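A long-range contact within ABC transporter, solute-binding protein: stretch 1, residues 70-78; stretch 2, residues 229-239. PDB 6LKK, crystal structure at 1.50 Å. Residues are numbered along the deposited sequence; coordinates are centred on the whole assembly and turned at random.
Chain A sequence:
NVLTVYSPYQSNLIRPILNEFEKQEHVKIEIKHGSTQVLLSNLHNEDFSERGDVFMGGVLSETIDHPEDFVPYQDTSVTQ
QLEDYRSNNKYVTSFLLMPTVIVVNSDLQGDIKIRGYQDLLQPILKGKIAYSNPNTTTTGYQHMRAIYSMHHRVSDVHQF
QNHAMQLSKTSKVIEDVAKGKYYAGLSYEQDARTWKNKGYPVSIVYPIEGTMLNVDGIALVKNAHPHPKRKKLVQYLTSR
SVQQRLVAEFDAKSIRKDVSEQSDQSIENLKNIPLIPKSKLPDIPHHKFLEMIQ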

# COMPACT_ATOMS: atom_id res chain seq x y z
N PHE A 70 13.67 -7.91 -12.34
CA PHE A 70 12.80 -8.93 -11.80
C PHE A 70 12.69 -10.09 -12.77
O PHE A 70 13.02 -9.98 -13.95
N VAL A 71 12.22 -11.22 -12.25
CA VAL A 71 12.09 -12.46 -13.00
C VAL A 71 10.63 -12.63 -13.38
O VAL A 71 9.75 -12.48 -12.50
N PRO A 72 10.29 -12.95 -14.63
CA PRO A 72 8.89 -13.20 -14.99
C PRO A 72 8.38 -14.44 -14.27
O PRO A 72 8.85 -15.56 -14.52
N TYR A 73 7.42 -14.24 -13.37
CA TYR A 73 6.88 -15.34 -12.59
C TYR A 73 5.58 -14.92 -11.91
O TYR A 73 5.49 -13.83 -11.35
N GLN A 74 4.57 -15.79 -11.98
CA GLN A 74 3.37 -15.64 -11.18
C GLN A 74 3.06 -16.99 -10.54
O GLN A 74 3.19 -18.03 -11.18
N ASP A 75 2.66 -16.95 -9.27
CA ASP A 75 2.29 -18.17 -8.57
C ASP A 75 1.09 -18.81 -9.26
O ASP A 75 0.21 -18.14 -9.78
N THR A 76 1.06 -20.15 -9.24
CA THR A 76 -0.04 -20.87 -9.87
C THR A 76 -1.39 -20.47 -9.26
O THR A 76 -2.41 -20.51 -9.95
N SER A 77 -1.40 -20.08 -7.98
CA SER A 77 -2.65 -19.82 -7.29
C SER A 77 -3.33 -18.54 -7.75
O SER A 77 -4.35 -18.17 -7.16
N VAL A 78 -2.81 -17.85 -8.77
CA VAL A 78 -3.57 -16.74 -9.34
C VAL A 78 -4.94 -17.23 -9.77
O VAL A 78 -5.91 -16.45 -9.80
N LYS A 229 14.33 -21.30 -2.02
CA LYS A 229 13.07 -21.37 -1.31
C LYS A 229 12.18 -20.15 -1.56
O LYS A 229 11.11 -20.05 -0.94
N ARG A 230 12.57 -19.25 -2.47
CA ARG A 230 11.79 -18.03 -2.63
C ARG A 230 10.46 -18.29 -3.31
O ARG A 230 9.48 -17.60 -3.03
N LYS A 231 10.38 -19.28 -4.20
CA LYS A 231 9.09 -19.61 -4.79
C LYS A 231 8.16 -20.25 -3.77
O LYS A 231 6.95 -20.03 -3.81
N LYS A 232 8.71 -21.02 -2.83
CA LYS A 232 7.89 -21.52 -1.73
C LYS A 232 7.37 -20.37 -0.88
O LYS A 232 6.24 -20.41 -0.39
N LEU A 233 8.18 -19.32 -0.70
CA LEU A 233 7.73 -18.17 0.08
C LEU A 233 6.57 -17.46 -0.61
O LEU A 233 5.57 -17.11 0.03
N VAL A 234 6.68 -17.24 -1.92
CA VAL A 234 5.58 -16.60 -2.65
C VAL A 234 4.33 -17.46 -2.56
O VAL A 234 3.23 -16.95 -2.32
N GLN A 235 4.48 -18.77 -2.75
CA GLN A 235 3.35 -19.69 -2.58
C GLN A 235 2.75 -19.56 -1.19
O GLN A 235 1.53 -19.45 -1.03
N TYR A 236 3.60 -19.57 -0.16
CA TYR A 236 3.15 -19.43 1.22
C TYR A 236 2.34 -18.15 1.41
O TYR A 236 1.23 -18.17 1.94
N LEU A 237 2.89 -17.02 0.96
CA LEU A 237 2.25 -15.73 1.20
C LEU A 237 0.91 -15.61 0.47
O LEU A 237 0.03 -14.86 0.91
N THR A 238 0.74 -16.33 -0.65
CA THR A 238 -0.49 -16.27 -1.43
C THR A 238 -1.40 -17.46 -1.17
O THR A 238 -2.41 -17.61 -1.87
N SER A 239 -1.07 -18.30 -0.19
CA SER A 239 -1.85 -19.49 0.09
C SER A 239 -3.11 -19.14 0.88
O SER A 239 -3.21 -18.09 1.51

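Stretch 1 runs along helix 230-237 and offers it alternate side chains: Val 71, Tyr 73, Asp 75 and Ser 77 all point toward stretch 2, while Gln 74 points away and Thr 76 sideways. The contact is small, 360 Å² with both sides summed, and water does much of the polar work.

Val 71, chi1 t, meets the far end of Arg 230, whose chi1 p, then extended, chain brings NH2 to 3.7 Å from Val 71 CG2.

Tyr 73, also t, lays one ring face under the aliphatic part of Lys 231. Lys 231 CE sits 3.5 Å from Tyr 73 CE1 and over the ring in a CH-pi contact, with chi1 m and the rest of the lysine chain t. The tyrosine OH donates to water 1, which in turn donates to Asp 75 OD1 and to Lys 231 O, so one water ties both stretches together.

Asp 75 is the buried hub. In its t rotamer, OD1 comes within 3.3 Å of Gln 235 CA, and its CB lies 4.2 Å from CG1 of Val 234 (t). OD2 accepts from Ser 77 N at 2.8 Å and Ser 77 OG at 2.6 Å, bridging to the 3-10 segment 76-78, and also from water 2, itself weakly bonded to Gln 235 NE2.

Ser 77, chi1 p, places OG 3.4 Å from Thr 238 OG1. That threonine, also p, gives its proton back to Val 234 O at 2.8 Å (from OG1), which uses the hydroxyl's donor within its own stretch. Water 3 donates to both Ser 77 OG and Thr 238 O; water 4 donates to Gln 235 O and, weakly, to Ser 77 OG. The rule here is local: an acid bonds within its own stretch, water 1 carries its polarity to Lys 231 O, and waters 3 and 4 join Ser 77 OG to Thr 238 O and Gln 235 O.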

# COMPACT_ATOMS: atom_id res chain seq x y z
CB PHE A 70 11.41 -8.35 -11.49
CG PHE A 70 11.42 -7.27 -10.46
CD1 PHE A 70 11.65 -5.95 -10.82
CD2 PHE A 70 11.24 -7.57 -9.12
CE1 PHE A 70 11.68 -4.95 -9.87
CE2 PHE A 70 11.27 -6.57 -8.16
CZ PHE A 70 11.48 -5.26 -8.54
CB VAL A 71 12.59 -13.67 -12.20
CG1 VAL A 71 12.41 -14.96 -12.99
CG2 VAL A 71 14.05 -13.48 -11.80
CB PRO A 72 8.93 -13.40 -16.51
CG PRO A 72 10.24 -12.85 -16.95
CD PRO A 72 11.18 -13.06 -15.81
CB TYR A 73 7.89 -15.80 -11.54
CG TYR A 73 7.40 -16.95 -10.68
CD1 TYR A 73 7.43 -18.25 -11.16
CD2 TYR A 73 6.92 -16.73 -9.40
CE1 TYR A 73 6.99 -19.31 -10.39
CE2 TYR A 73 6.48 -17.78 -8.62
CZ TYR A 73 6.52 -19.07 -9.12
OH TYR A 73 6.08 -20.13 -8.35
CB GLN A 74 2.18 -15.17 -12.01
CG GLN A 74 2.31 -13.76 -12.53
CD GLN A 74 1.04 -13.28 -13.21
OE1 GLN A 74 0.09 -14.05 -13.40
NE2 GLN A 74 1.01 -12.01 -13.59
CB ASP A 75 1.96 -17.87 -7.11
CG ASP A 75 1.81 -19.12 -6.28
OD1 ASP A 75 2.84 -19.66 -5.82
OD2 ASP A 75 0.66 -19.58 -6.10
CB THR A 76 0.17 -22.38 -9.74
OG1 THR A 76 1.43 -22.73 -10.32
CG2 THR A 76 -0.94 -23.15 -10.44
CB SER A 77 -2.42 -19.75 -5.78
OG SER A 77 -1.68 -18.60 -5.42
CB VAL A 78 -2.80 -16.08 -10.50
CG1 VAL A 78 -1.54 -15.39 -9.99
CG2 VAL A 78 -2.47 -17.10 -11.59
CB LYS A 229 13.32 -21.51 0.19
CG LYS A 229 13.71 -22.91 0.61
CD LYS A 229 12.47 -23.79 0.71
CE LYS A 229 12.81 -25.27 0.58
NZ LYS A 229 11.59 -26.05 0.25
CB ARG A 230 12.59 -16.98 -3.40
CG ARG A 230 12.91 -17.31 -4.85
CD ARG A 230 13.71 -16.16 -5.44
NE ARG A 230 13.97 -16.29 -6.87
CZ ARG A 230 14.59 -15.37 -7.60
NH1 ARG A 230 15.03 -14.26 -7.03
NH2 ARG A 230 14.79 -15.56 -8.89
CB LYS A 231 9.27 -20.51 -6.01
CG LYS A 231 9.71 -19.73 -7.24
CD LYS A 231 9.94 -20.62 -8.45
CE LYS A 231 10.42 -19.77 -9.62
NZ LYS A 231 10.72 -20.58 -10.84
CB LYS A 232 8.70 -22.50 -0.88
CG LYS A 232 8.01 -22.96 0.41
CD LYS A 232 6.71 -23.71 0.15
CE LYS A 232 5.61 -23.23 1.08
NZ LYS A 232 4.31 -23.93 0.83
CB LEU A 233 8.89 -17.20 0.32
CG LEU A 233 8.53 -15.91 1.07
CD1 LEU A 233 7.96 -16.21 2.45
CD2 LEU A 233 9.74 -15.00 1.19
CB VAL A 234 5.99 -16.32 -4.11
CG1 VAL A 234 4.83 -15.72 -4.88
CG2 VAL A 234 7.19 -15.39 -4.16
CB GLN A 235 3.83 -21.12 -2.83
CG GLN A 235 2.76 -22.19 -2.70
CD GLN A 235 3.34 -23.58 -2.77
OE1 GLN A 235 4.17 -23.96 -1.95
NE2 GLN A 235 2.92 -24.35 -3.77
CB TYR A 236 4.37 -19.47 2.13
CG TYR A 236 4.12 -19.25 3.60
CD1 TYR A 236 3.81 -20.31 4.45
CD2 TYR A 236 4.23 -17.98 4.16
CE1 TYR A 236 3.60 -20.10 5.80
CE2 TYR A 236 4.03 -17.77 5.51
CZ TYR A 236 3.71 -18.83 6.32
OH TYR A 236 3.51 -18.62 7.66
CB LEU A 237 3.18 -14.60 0.78
CG LEU A 237 4.43 -14.42 1.65
CD1 LEU A 237 5.40 -13.46 0.99
CD2 LEU A 237 4.06 -13.93 3.03
CB THR A 238 -0.16 -16.17 -2.92
OG1 THR A 238 0.62 -17.30 -3.32
CG2 THR A 238 0.62 -14.90 -3.20
CB SER A 239 -1.02 -20.50 0.88
OG SER A 239 -0.78 -20.06 2.20
O HOH W 1 5.43 -19.45 -5.95
O HOH W 2 0.87 -22.29 -5.51
O HOH W 3 -3.38 -16.46 -4.41
O HOH W 4 -0.42 -20.14 -2.86